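Local coordinates for protein tryptophan--tRNA ligase (Campylobacter jejuni subsp. jejuni, PDB 3TZL) that probably catalyses, as a class I aminoacyl-tRNA synthetase, the ATP-dependent attachment of tryptophan to tRNA(Trp), releasing AMP and diphosphate, at residues Glu90-Ile94 against Met313-Tyr317; His230-Phe236 against Leu251-Tyr255; Val29-Glu33 against Gly71-Ser77; Ile201-Ser205 against Ala280-Tyr284; Glu207-Lys211 against Asn270-Asn274. The contacts are given in a common frame with arbitrary orientation. Residues are numbered along the deposited sequence.

In the fold
The contacts run from the dimer interface to the distal helical domain. Contact 1 lies by the second subunit, with the Leu91 side chain about 11 Å from the bound tryptophan. Contact 3 belongs to the Rossmann-like nucleotide-binding core; its Val29 side chain is about 13 Å from the ADP. Contact 4 anchors the chain after the KMSKS motif, with the Asp202 side chain about 8 Å from the ADP. Contacts 4 and 5 touch, their centres about 10 Å apart: Arg281 NH2 lies 2.6 Å from Asn274 OD1, a probable hydrogen bond. Contact 2 lies further out, its centre about 18 Å from that of contact 5. Contacts 1 and 2 have centres about 57 Å apart.

Contact 1: residues Glu90-Ile94 against Met313-Tyr317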
# COMPACT_ATOMS: atom_id res chain seq x y z
N GLU B 90 0.40 1.46 -5.78
CA GLU B 90 -0.91 1.17 -6.33
C GLU B 90 -0.99 -0.31 -6.67
O GLU B 90 -1.97 -0.97 -6.35
CB GLU B 90 -1.15 2.03 -7.55
CG GLU B 90 -2.61 2.09 -7.96
CD GLU B 90 -2.94 3.36 -8.71
OE1 GLU B 90 -3.93 4.05 -8.32
OE2 GLU B 90 -2.23 3.67 -9.69
N LEU B 91 0.06 -0.86 -7.30
CA LEU B 91 0.07 -2.28 -7.65
C LEU B 91 -0.01 -3.19 -6.42
O LEU B 91 -0.70 -4.19 -6.43
CB LEU B 91 1.29 -2.65 -8.51
CG LEU B 91 1.30 -4.10 -8.99
CD1 LEU B 91 0.03 -4.39 -9.79
CD2 LEU B 91 2.56 -4.48 -9.83
N TYR B 92 0.72 -2.81 -5.38
CA TYR B 92 0.71 -3.51 -4.10
C TYR B 92 -0.72 -3.67 -3.55
O TYR B 92 -1.11 -4.78 -3.16
CB TYR B 92 1.62 -2.74 -3.14
CG TYR B 92 1.42 -2.93 -1.66
CD1 TYR B 92 1.59 -4.18 -1.06
CD2 TYR B 92 1.14 -1.84 -0.84
CE1 TYR B 92 1.43 -4.33 0.31
CE2 TYR B 92 1.01 -1.99 0.52
CZ TYR B 92 1.14 -3.24 1.09
OH TYR B 92 0.98 -3.38 2.46
N TRP B 93 -1.51 -2.60 -3.55
CA TRP B 93 -2.91 -2.69 -3.12
C TRP B 93 -3.73 -3.61 -4.03
O TRP B 93 -4.54 -4.41 -3.57
CB TRP B 93 -3.55 -1.31 -3.09
CG TRP B 93 -5.04 -1.34 -2.88
CD1 TRP B 93 -6.00 -1.00 -3.79
CD2 TRP B 93 -5.73 -1.71 -1.68
NE1 TRP B 93 -7.25 -1.15 -3.25
CE2 TRP B 93 -7.12 -1.57 -1.95
CE3 TRP B 93 -5.33 -2.15 -0.41
CZ2 TRP B 93 -8.11 -1.86 -0.99
CZ3 TRP B 93 -6.31 -2.44 0.55
CH2 TRP B 93 -7.69 -2.29 0.25
N ILE B 94 -3.54 -3.49 -5.34
CA ILE B 94 -4.23 -4.39 -6.26
C ILE B 94 -3.88 -5.86 -6.03
O ILE B 94 -4.77 -6.71 -5.93
CB ILE B 94 -4.00 -3.97 -7.71
CG1 ILE B 94 -4.78 -2.68 -7.98
CG2 ILE B 94 -4.44 -5.04 -8.68
CD1 ILE B 94 -4.18 -1.86 -9.09
N MSE B 313 0.89 -0.52 -15.68
CA MSE B 313 -0.30 0.04 -15.03
C MSE B 313 -1.45 0.38 -15.99
O MSE B 313 -2.60 0.27 -15.61
CB MSE B 313 0.03 1.24 -14.14
CG MSE B 313 0.92 0.88 -12.91
SE MSE B 313 0.36 -0.73 -11.88
CE MSE B 313 -1.24 -0.06 -10.99
N GLN B 314 -1.14 0.78 -17.22
CA GLN B 314 -2.17 1.05 -18.22
C GLN B 314 -2.99 -0.21 -18.48
O GLN B 314 -4.22 -0.16 -18.64
CB GLN B 314 -1.55 1.56 -19.53
CG GLN B 314 -1.15 3.04 -19.49
CD GLN B 314 -0.19 3.46 -20.63
OE1 GLN B 314 -0.07 2.79 -21.66
NE2 GLN B 314 0.50 4.57 -20.42
N LYS B 315 -2.30 -1.35 -18.53
CA LYS B 315 -2.97 -2.64 -18.69
C LYS B 315 -3.77 -3.01 -17.45
O LYS B 315 -4.91 -3.46 -17.55
CB LYS B 315 -1.94 -3.73 -18.99
CG LYS B 315 -1.26 -3.57 -20.33
CD LYS B 315 -0.24 -4.68 -20.54
CE LYS B 315 0.45 -4.57 -21.90
NZ LYS B 315 1.46 -5.66 -22.06
N ILE B 316 -3.16 -2.82 -16.28
CA ILE B 316 -3.84 -3.12 -15.03
C ILE B 316 -5.09 -2.27 -14.86
O ILE B 316 -6.12 -2.76 -14.40
CB ILE B 316 -2.93 -2.88 -13.84
CG1 ILE B 316 -1.69 -3.79 -13.92
CG2 ILE B 316 -3.70 -3.06 -12.53
CD1 ILE B 316 -1.99 -5.21 -13.71
N TYR B 317 -4.99 -0.99 -15.21
CA TYR B 317 -6.10 -0.06 -15.09
C TYR B 317 -7.32 -0.50 -15.89
O TYR B 317 -8.46 -0.34 -15.44
CB TYR B 317 -5.71 1.34 -15.59
CG TYR B 317 -5.03 2.21 -14.55
CD1 TYR B 317 -4.47 1.65 -13.41
CD2 TYR B 317 -4.97 3.60 -14.70
CE1 TYR B 317 -3.85 2.45 -12.45
CE2 TYR B 317 -4.35 4.41 -13.75
CZ TYR B 317 -3.79 3.82 -12.63
OH TYR B 317 -3.17 4.59 -11.67
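Met313, modelled as selenomethionine, lays its side chain over Leu91 and Ile94. This is a helix-helix contact between 87-96 and the long C-terminal helix 291-320 of a dimeric class I synthetase. The two short axes cross at 38° and come within 11.8 Å of each other, so long side chains must bridge the gap. SE of Met313 is 4.0 Å from CB of Leu91, and its CE is 3.9 Å from CD1 of Ile94. All three side-chain torsions of Met313 are m, which curls the methyl in between Glu90 and Ile94. Ile316 continues the apolar seam: its CG2 lies 3.7 Å from Ile94 CD1. Leu91 also touches Leu137 of helix 122-137, which carries Asp134 of the tryptophan pocket. The polar edge of the contact faces the second subunit. There Lys86 of the second subunit forms a salt bridge with Glu90 and a hydrogen bond with Tyr317, and Tyr44 of the same subunit bonds to Glu90 OE1. The C-terminal helix is thereby tied to the dimer interface. Within the chain, the Tyr317 hydroxyl donates to the carboxylate of Glu90 in a very short hydrogen bond, OH to OE2 2.4 Å.

Contact 2: residues His230-Phe236 against Leu251-Tyr255; sequences HENCNIF and LQIRY
This contact belongs to the helical domain after the KMSKS loop, which in related synthetases binds the tRNA anticodon. Here a capped helix start packs on helix 245-257. Residues His230-Cys233 form a loop, and the helix begins at Asn234. Cys233 is the N-cap, with phi/psi -88/127 and chi1 t. Its SG accepts a capping bond from Phe236 N at 3.6 Å. Leu251-Tyr255 is regular helix, with Tyr255 N bonded to Leu251 O at 2.9 Å. The CA register pairs His230 with Tyr255 at 6.3 Å and Phe236 with Leu251 at 8.1 Å. Tyr255, chi1 m, reaches into the capped turn. Phe236, chi1 t, points its edge at the Tyr255 face in a T-shaped pair, with centroids 5.3 Å apart and planes at 70°. Phe236 CD1 also meets Leu251 CD2 at 3.6 Å. Cys233 sits at the edge of the tyrosine ring, a sulfur-aromatic contact with SG 4.9 Å from the centroid. His230, chi1 p, sets its imidazole beside Gln252, whose chi1 and chi2 are both t. His230 CB lies 3.6 Å from Tyr255 CD1. Phe265 stacks on Tyr255, linking the contact to helix 262-276. At the outer end, Gln252 CG makes a CH-pi contact over the His230 ring, 3.5 Å from its centroid.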
# COMPACT_ATOMS: atom_id res chain seq x y z
N HIS B 230 51.79 -19.07 4.38
CA HIS B 230 50.76 -18.30 3.68
C HIS B 230 49.43 -19.05 3.58
O HIS B 230 48.40 -18.45 3.30
CB HIS B 230 51.25 -17.90 2.28
CG HIS B 230 51.58 -19.07 1.40
ND1 HIS B 230 52.79 -19.73 1.46
CD2 HIS B 230 50.86 -19.69 0.44
CE1 HIS B 230 52.80 -20.71 0.57
NE2 HIS B 230 51.64 -20.71 -0.06
N GLU B 231 49.46 -20.35 3.84
CA GLU B 231 48.28 -21.19 3.72
C GLU B 231 47.33 -21.03 4.91
O GLU B 231 46.13 -21.29 4.79
CB GLU B 231 48.70 -22.65 3.55
CG GLU B 231 49.48 -22.92 2.26
CD GLU B 231 50.52 -24.03 2.40
OE1 GLU B 231 50.79 -24.45 3.54
OE2 GLU B 231 51.07 -24.46 1.37
N ASN B 232 47.86 -20.61 6.05
CA ASN B 232 47.05 -20.43 7.26
C ASN B 232 46.88 -18.97 7.68
O ASN B 232 46.20 -18.67 8.67
CB ASN B 232 47.63 -21.22 8.44
CG ASN B 232 47.48 -22.71 8.26
OD1 ASN B 232 46.59 -23.18 7.55
ND2 ASN B 232 48.35 -23.47 8.91
N CYS B 233 47.49 -18.06 6.93
CA CYS B 233 47.52 -16.66 7.30
C CYS B 233 46.31 -15.91 6.76
O CYS B 233 46.01 -15.95 5.56
CB CYS B 233 48.82 -16.01 6.81
SG CYS B 233 49.02 -14.28 7.24
N ASN B 234 45.60 -15.22 7.65
CA ASN B 234 44.44 -14.45 7.26
C ASN B 234 44.80 -13.17 6.53
O ASN B 234 44.01 -12.65 5.75
CB ASN B 234 43.57 -14.14 8.48
CG ASN B 234 43.01 -15.39 9.13
OD1 ASN B 234 42.67 -16.35 8.44
ND2 ASN B 234 42.94 -15.40 10.45
N ILE B 235 46.00 -12.65 6.78
CA ILE B 235 46.46 -11.52 6.01
C ILE B 235 46.57 -11.99 4.56
O ILE B 235 46.01 -11.39 3.65
CB ILE B 235 47.84 -11.01 6.47
CG1 ILE B 235 47.87 -10.78 7.98
CG2 ILE B 235 48.20 -9.72 5.75
CD1 ILE B 235 49.27 -10.54 8.51
N PHE B 236 47.27 -13.09 4.35
CA PHE B 236 47.44 -13.59 3.00
C PHE B 236 46.10 -13.92 2.35
O PHE B 236 45.85 -13.49 1.23
CB PHE B 236 48.37 -14.80 2.96
CG PHE B 236 48.69 -15.25 1.57
CD1 PHE B 236 49.78 -14.72 0.89
CD2 PHE B 236 47.91 -16.21 0.93
CE1 PHE B 236 50.08 -15.13 -0.39
CE2 PHE B 236 48.21 -16.62 -0.35
CZ PHE B 236 49.29 -16.08 -1.02
N LEU B 251 53.78 -12.13 -3.47
CA LEU B 251 53.57 -12.09 -2.02
C LEU B 251 53.99 -13.41 -1.36
O LEU B 251 54.66 -13.42 -0.33
CB LEU B 251 52.11 -11.78 -1.67
CG LEU B 251 51.72 -11.73 -0.19
CD1 LEU B 251 52.57 -10.72 0.55
CD2 LEU B 251 50.27 -11.32 -0.05
N GLN B 252 53.57 -14.51 -1.96
CA GLN B 252 53.91 -15.83 -1.44
C GLN B 252 55.41 -16.05 -1.35
O GLN B 252 55.90 -16.72 -0.44
CB GLN B 252 53.26 -16.90 -2.30
CG GLN B 252 53.56 -18.32 -1.90
CD GLN B 252 52.88 -19.31 -2.84
OE1 GLN B 252 51.94 -18.95 -3.56
NE2 GLN B 252 53.36 -20.55 -2.84
N ILE B 253 56.14 -15.47 -2.30
CA ILE B 253 57.59 -15.58 -2.30
C ILE B 253 58.11 -14.83 -1.09
O ILE B 253 59.05 -15.28 -0.42
CB ILE B 253 58.20 -14.99 -3.59
CG1 ILE B 253 58.00 -15.95 -4.76
CG2 ILE B 253 59.68 -14.67 -3.41
CD1 ILE B 253 58.15 -15.28 -6.13
N ARG B 254 57.48 -13.69 -0.79
CA ARG B 254 57.87 -12.87 0.35
C ARG B 254 57.62 -13.61 1.67
O ARG B 254 58.44 -13.53 2.59
CB ARG B 254 57.15 -11.51 0.32
CG ARG B 254 57.71 -10.58 -0.75
CD ARG B 254 56.78 -9.41 -1.02
NE ARG B 254 56.67 -8.51 0.12
CZ ARG B 254 55.82 -7.49 0.18
NH1 ARG B 254 55.01 -7.22 -0.84
NH2 ARG B 254 55.78 -6.72 1.27
N TYR B 255 56.51 -14.34 1.73
CA TYR B 255 56.19 -15.21 2.86
C TYR B 255 57.21 -16.33 3.06
O TYR B 255 57.79 -16.47 4.14
CB TYR B 255 54.79 -15.82 2.71
CG TYR B 255 53.67 -15.00 3.32
CD1 TYR B 255 52.90 -15.52 4.36
CD2 TYR B 255 53.37 -13.71 2.87
CE1 TYR B 255 51.87 -14.80 4.92
CE2 TYR B 255 52.32 -12.97 3.43
CZ TYR B 255 51.58 -13.53 4.47
OH TYR B 255 50.54 -12.84 5.06

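Contact 3: residues Val29-Glu33 against Gly71-Ser77; sequences VDAQE and GIDPQKS
Val29 lies in the last part of helix 18-30, which follows the first strand of the Rossmann-like core. Val29 CA is 5.5 Å from Gly71 CA. At Gly71 helix 53-70 closes in a Schellman motif, with phi/psi 138/-3, and a CB there would clash with Val29 CG1. Val29 CG1 lies 3.7 Å from Gly71 O. One turn on, Gln32 CA lies 6.6 Å from Ser77 CA. Gln32 is the main link, with helical phi/psi, chi1 m and chi2 t. Its chi3 of 113° presents NE2 to Gly71 and OE1 to Asp73. Gln32 NE2 donates to Gly71 O at 2.9 Å and back to Val29 O at 3.1 Å. Gln32 OE1 accepts from Asp73 N at 2.7 Å and from Ser77 OG at 2.7 Å. The amide thus pins the loop that leads into strand 78-81. That loop has its own Asx turn: Asp73, chi1 t, accepts at OD1 from Gln75 N, 3.0 Å. Glu33 and Lys76 meet loosely at the surface, CG to NZ 4.3 Å. Ser77, chi1 m, packs on Met37 and Met39 of strand 36-41. One water oxygen is hydrogen-bonded to Gln32 O at 3.1 Å and to Ser77 OG at 3.0 Å.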
# COMPACT_ATOMS: atom_id res chain seq x y z
N VAL B 29 27.89 -6.38 -10.48
CA VAL B 29 28.48 -5.39 -11.37
C VAL B 29 28.95 -6.03 -12.68
O VAL B 29 28.72 -5.50 -13.76
CB VAL B 29 29.66 -4.65 -10.68
CG1 VAL B 29 30.52 -3.90 -11.71
CG2 VAL B 29 29.15 -3.72 -9.60
N ASP B 30 29.59 -7.19 -12.57
CA ASP B 30 30.11 -7.86 -13.75
C ASP B 30 29.00 -8.48 -14.62
O ASP B 30 29.22 -8.77 -15.79
CB ASP B 30 31.15 -8.93 -13.37
CG ASP B 30 32.44 -8.33 -12.79
OD1 ASP B 30 32.72 -7.13 -13.03
OD2 ASP B 30 33.18 -9.06 -12.09
N ALA B 31 27.82 -8.67 -14.06
CA ALA B 31 26.73 -9.27 -14.83
C ALA B 31 26.08 -8.27 -15.80
O ALA B 31 25.35 -8.66 -16.70
CB ALA B 31 25.67 -9.88 -13.91
N GLN B 32 26.38 -6.99 -15.62
CA GLN B 32 25.73 -5.92 -16.38
C GLN B 32 25.90 -5.96 -17.88
O GLN B 32 24.95 -5.67 -18.61
CB GLN B 32 26.20 -4.55 -15.89
CG GLN B 32 25.66 -4.19 -14.53
CD GLN B 32 26.14 -2.83 -14.08
OE1 GLN B 32 25.36 -1.90 -13.97
NE2 GLN B 32 27.44 -2.72 -13.85
N GLU B 33 27.10 -6.30 -18.35
CA GLU B 33 27.37 -6.28 -19.78
C GLU B 33 26.51 -7.29 -20.55
O GLU B 33 26.08 -7.01 -21.67
CB GLU B 33 28.85 -6.56 -20.04
CG GLU B 33 29.79 -5.47 -19.54
CD GLU B 33 31.25 -5.81 -19.75
OE1 GLU B 33 31.54 -6.97 -20.11
OE2 GLU B 33 32.10 -4.93 -19.55
N GLY B 71 30.41 0.16 -9.17
CA GLY B 71 30.34 -0.26 -10.57
C GLY B 71 28.98 -0.31 -11.26
O GLY B 71 28.90 -0.61 -12.45
N ILE B 72 27.91 -0.03 -10.54
CA ILE B 72 26.63 -0.04 -11.21
C ILE B 72 26.61 1.02 -12.29
O ILE B 72 26.92 2.19 -12.05
CB ILE B 72 25.46 0.13 -10.26
CG1 ILE B 72 25.26 -1.16 -9.46
CG2 ILE B 72 24.21 0.47 -11.04
CD1 ILE B 72 23.98 -1.15 -8.63
N ASP B 73 26.29 0.59 -13.50
CA ASP B 73 26.39 1.46 -14.66
C ASP B 73 24.99 1.88 -15.09
O ASP B 73 24.27 1.09 -15.69
CB ASP B 73 27.10 0.71 -15.78
CG ASP B 73 27.46 1.60 -16.95
OD1 ASP B 73 26.74 2.60 -17.19
OD2 ASP B 73 28.45 1.28 -17.64
N PRO B 74 24.62 3.14 -14.80
CA PRO B 74 23.29 3.71 -15.05
C PRO B 74 22.90 3.68 -16.52
O PRO B 74 21.71 3.70 -16.85
CB PRO B 74 23.43 5.17 -14.60
CG PRO B 74 24.61 5.20 -13.72
CD PRO B 74 25.54 4.13 -14.22
N GLN B 75 23.90 3.62 -17.39
CA GLN B 75 23.72 3.58 -18.82
C GLN B 75 23.35 2.17 -19.27
O GLN B 75 22.42 1.99 -20.06
CB GLN B 75 25.02 3.99 -19.51
CG GLN B 75 24.85 4.31 -20.98
CD GLN B 75 24.00 5.53 -21.18
OE1 GLN B 75 24.06 6.47 -20.38
NE2 GLN B 75 23.18 5.52 -22.23
N LYS B 76 24.08 1.18 -18.78
CA LYS B 76 23.83 -0.21 -19.11
C LYS B 76 22.58 -0.75 -18.39
O LYS B 76 21.78 -1.47 -18.99
CB LYS B 76 25.03 -1.06 -18.72
CG LYS B 76 26.34 -0.63 -19.36
CD LYS B 76 27.53 -1.45 -18.86
CE LYS B 76 28.77 -1.27 -19.76
NZ LYS B 76 28.55 -1.69 -21.18
N SER B 77 22.42 -0.38 -17.13
CA SER B 77 21.40 -0.97 -16.25
C SER B 77 20.31 0.02 -15.90
O SER B 77 20.41 1.20 -16.21
CB SER B 77 22.04 -1.44 -14.95
OG SER B 77 23.04 -2.41 -15.20
O HOH W 1 22.45 -4.39 -17.37

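Contact 4: residues Ile201-Ser205 against Ala280-Tyr284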
# COMPACT_ATOMS: atom_id res chain seq x y z
N ILE B 201 36.22 -5.83 7.26
CA ILE B 201 37.07 -4.79 6.69
C ILE B 201 36.18 -3.98 5.76
O ILE B 201 35.67 -4.49 4.76
CB ILE B 201 38.25 -5.38 5.93
CG1 ILE B 201 39.25 -5.98 6.91
CG2 ILE B 201 38.94 -4.31 5.09
CD1 ILE B 201 40.33 -6.79 6.24
N ASP B 202 35.96 -2.72 6.13
CA ASP B 202 35.00 -1.86 5.45
C ASP B 202 35.60 -1.16 4.23
O ASP B 202 36.81 -0.93 4.15
CB ASP B 202 34.40 -0.83 6.43
CG ASP B 202 33.72 -1.49 7.63
OD1 ASP B 202 33.20 -2.61 7.49
OD2 ASP B 202 33.73 -0.89 8.72
N ILE B 203 34.72 -0.84 3.28
CA ILE B 203 35.12 -0.28 2.00
C ILE B 203 35.21 1.23 2.04
O ILE B 203 36.12 1.82 1.46
CB ILE B 203 34.09 -0.65 0.92
CG1 ILE B 203 34.08 -2.16 0.71
CG2 ILE B 203 34.38 0.09 -0.37
CD1 ILE B 203 33.04 -2.62 -0.28
N PHE B 204 34.26 1.85 2.73
CA PHE B 204 34.14 3.29 2.71
C PHE B 204 34.44 3.92 4.07
O PHE B 204 33.74 4.81 4.52
CB PHE B 204 32.73 3.69 2.23
CG PHE B 204 32.44 3.23 0.83
CD1 PHE B 204 33.09 3.80 -0.25
CD2 PHE B 204 31.53 2.21 0.59
CE1 PHE B 204 32.83 3.37 -1.54
CE2 PHE B 204 31.28 1.77 -0.69
CZ PHE B 204 31.93 2.36 -1.76
N SER B 205 35.51 3.45 4.70
CA SER B 205 35.92 3.98 5.99
C SER B 205 37.06 4.95 5.79
O SER B 205 37.55 5.13 4.68
CB SER B 205 36.35 2.83 6.89
OG SER B 205 37.33 2.02 6.25
N ALA B 280 36.78 4.35 -6.06
CA ALA B 280 35.42 4.17 -5.58
C ALA B 280 35.11 5.10 -4.40
O ALA B 280 34.07 5.73 -4.36
CB ALA B 280 35.19 2.72 -5.20
N ARG B 281 36.03 5.17 -3.43
CA ARG B 281 35.87 6.04 -2.27
C ARG B 281 35.76 7.52 -2.66
O ARG B 281 34.93 8.25 -2.12
CB ARG B 281 37.05 5.89 -1.32
CG ARG B 281 37.14 4.55 -0.65
CD ARG B 281 38.34 4.53 0.28
NE ARG B 281 38.31 3.37 1.16
CZ ARG B 281 39.35 2.97 1.89
NH1 ARG B 281 39.23 1.90 2.67
NH2 ARG B 281 40.49 3.64 1.83
N GLU B 282 36.60 7.96 -3.60
CA GLU B 282 36.55 9.34 -4.06
C GLU B 282 35.24 9.65 -4.76
O GLU B 282 34.66 10.72 -4.58
CB GLU B 282 37.71 9.64 -5.02
CG GLU B 282 39.08 9.61 -4.37
CD GLU B 282 40.22 9.69 -5.40
OE1 GLU B 282 39.94 9.88 -6.61
OE2 GLU B 282 41.39 9.55 -4.99
N LYS B 283 34.78 8.70 -5.57
CA LYS B 283 33.51 8.85 -6.26
C LYS B 283 32.33 8.86 -5.25
O LYS B 283 31.38 9.66 -5.37
CB LYS B 283 33.34 7.74 -7.28
CG LYS B 283 32.04 7.80 -8.05
CD LYS B 283 32.05 6.76 -9.15
CE LYS B 283 30.69 6.59 -9.80
NZ LYS B 283 30.77 5.54 -10.87
N TYR B 284 32.40 7.96 -4.28
CA TYR B 284 31.41 7.85 -3.22
C TYR B 284 31.25 9.18 -2.48
O TYR B 284 30.14 9.73 -2.40
CB TYR B 284 31.83 6.74 -2.27
CG TYR B 284 30.96 6.54 -1.04
CD1 TYR B 284 29.76 5.83 -1.11
CD2 TYR B 284 31.39 6.98 0.20
CE1 TYR B 284 28.98 5.61 0.04
CE2 TYR B 284 30.63 6.77 1.35
CZ TYR B 284 29.44 6.09 1.26
OH TYR B 284 28.71 5.90 2.41
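This is a partly buried loop-on-helix contact, in which Ile201-Ser205 is clamped against the start of helix 278-289. An arginine and an aromatic pair hold it. Arg281 NE donates to Ile203 O at 2.7 Å and nearly in line, while its NH1 adds a weak bond of 3.3 Å to the same oxygen. The other end of the guanidinium, NH2, bonds to Asn274 in helix 262-276. Ser205 O lies over one face of the group, 4.0 Å from Arg281 CZ. The loop follows the KMSKS motif, a hallmark of class I synthetases, and its backbone also bonds to Leu16 and Ile18 of the HIGH region. The contact therefore connects the nucleotide-binding core with the later helices. The Asp202 carboxylate bonds instead to Gln213 and Thr200. Phe204 stacks face to face on Tyr284, with centroids 4.1 Å apart and planes at 19°. Phe204 CD1 is 3.6 Å from Tyr284 CG, and Phe204 CE1 is 4.4 Å from Ala280 CB.

Contact 5: residues Glu207-Lys211 against Asn270-Asn274; sequences EKTLK and NELVN
Both segments are regular helix, each closed by a backbone bond: Lys211 N to Glu207 O, 2.9 Å, and Asn274 N to Asn270 O, 2.9 Å. Their directions differ by 134°, so they run in opposing senses but steeply inclined, with the short axes 10.8 Å apart at closest approach. The CA register sets Lys211 opposite Asn270 at 6.5 Å and Glu207 opposite Asn274 at 7.5 Å. Leu210 fills the middle, with chi1 t and chi2 p. Its CD2 reaches Val273 CG1 at 3.6 Å and Asn274 OD1 at 3.2 Å. Val273 has chi1 t and also packs on Phe242. The contact joins the first helix after the KMSKS loop, 207-215, to helix 262-276 of the helical domain. Leu210 touches Ile201 and Ser205 of the preceding loop. Asn270, chi1 m, brings OD1 to 3.3 Å from Lys211 CA, while its ND2 bonds to Lys266 O in its own helix. Asn274 OD1, chi1 m, accepts a hydrogen bond from Arg281 NH2. Glu207 CG lies 3.8 Å from Asn274 OD1. A water bridges the helices, donating to Glu207 O at 2.9 Å and Asn270 OD1 at 2.5 Å and accepting from Asn274 ND2 at 3.0 Å.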
# COMPACT_ATOMS: atom_id res chain seq x y z
N GLU B 207 41.00 5.99 6.38
CA GLU B 207 42.24 5.24 6.45
C GLU B 207 42.58 4.81 7.87
O GLU B 207 43.19 3.76 8.07
CB GLU B 207 43.39 6.05 5.87
CG GLU B 207 43.30 6.24 4.37
CD GLU B 207 44.59 6.76 3.78
OE1 GLU B 207 45.62 6.69 4.48
OE2 GLU B 207 44.57 7.24 2.62
N LYS B 208 42.17 5.62 8.84
CA LYS B 208 42.38 5.31 10.25
C LYS B 208 41.58 4.08 10.66
O LYS B 208 42.07 3.20 11.37
CB LYS B 208 42.00 6.50 11.13
CG LYS B 208 42.34 6.31 12.62
CD LYS B 208 41.69 7.37 13.51
CE LYS B 208 40.17 7.28 13.45
NZ LYS B 208 39.66 5.94 13.89
N THR B 209 40.33 4.03 10.21
CA THR B 209 39.45 2.92 10.54
C THR B 209 39.88 1.62 9.85
O THR B 209 39.78 0.53 10.42
CB THR B 209 38.00 3.26 10.18
OG1 THR B 209 37.59 4.41 10.93
CG2 THR B 209 37.08 2.11 10.48
N LEU B 210 40.37 1.74 8.62
CA LEU B 210 40.91 0.59 7.89
C LEU B 210 42.18 0.05 8.57
O LEU B 210 42.32 -1.16 8.79
CB LEU B 210 41.19 0.97 6.43
CG LEU B 210 41.84 -0.14 5.60
CD1 LEU B 210 40.89 -1.33 5.48
CD2 LEU B 210 42.30 0.36 4.22
N LYS B 211 43.10 0.95 8.92
CA LYS B 211 44.31 0.58 9.65
C LYS B 211 43.96 -0.20 10.92
O LYS B 211 44.59 -1.21 11.23
CB LYS B 211 45.13 1.83 10.00
CG LYS B 211 46.53 1.55 10.53
CD LYS B 211 47.24 2.84 10.93
CE LYS B 211 48.66 2.58 11.45
NZ LYS B 211 49.17 3.73 12.26
N ASN B 270 47.20 -2.83 3.99
CA ASN B 270 46.64 -1.47 3.96
C ASN B 270 46.83 -0.77 2.62
O ASN B 270 45.88 -0.22 2.06
CB ASN B 270 47.26 -0.60 5.06
CG ASN B 270 46.57 -0.78 6.38
OD1 ASN B 270 45.60 -0.09 6.69
ND2 ASN B 270 47.06 -1.72 7.18
N GLU B 271 48.05 -0.81 2.10
CA GLU B 271 48.35 -0.23 0.79
C GLU B 271 47.50 -0.84 -0.32
O GLU B 271 47.00 -0.11 -1.18
CB GLU B 271 49.83 -0.42 0.43
CG GLU B 271 50.79 0.26 1.39
CD GLU B 271 52.25 0.07 0.98
OE1 GLU B 271 52.51 -0.48 -0.12
OE2 GLU B 271 53.13 0.47 1.76
N LEU B 272 47.37 -2.16 -0.32
CA LEU B 272 46.54 -2.86 -1.30
C LEU B 272 45.08 -2.41 -1.25
O LEU B 272 44.49 -2.06 -2.27
CB LEU B 272 46.58 -4.37 -1.08
CG LEU B 272 47.80 -5.08 -1.64
CD1 LEU B 272 47.70 -6.58 -1.38
CD2 LEU B 272 47.93 -4.77 -3.13
N VAL B 273 44.50 -2.42 -0.05
CA VAL B 273 43.10 -2.06 0.10
C VAL B 273 42.86 -0.58 -0.25
O VAL B 273 41.92 -0.26 -0.98
CB VAL B 273 42.55 -2.42 1.50
CG1 VAL B 273 41.10 -1.92 1.67
CG2 VAL B 273 42.63 -3.94 1.72
N ASN B 274 43.71 0.31 0.24
CA ASN B 274 43.54 1.73 -0.04
C ASN B 274 43.64 2.07 -1.52
O ASN B 274 42.94 2.96 -2.01
CB ASN B 274 44.52 2.58 0.77
CG ASN B 274 44.06 2.78 2.20
OD1 ASN B 274 42.87 2.95 2.46
ND2 ASN B 274 45.01 2.76 3.15
O HOH W 2 44.62 2.16 6.10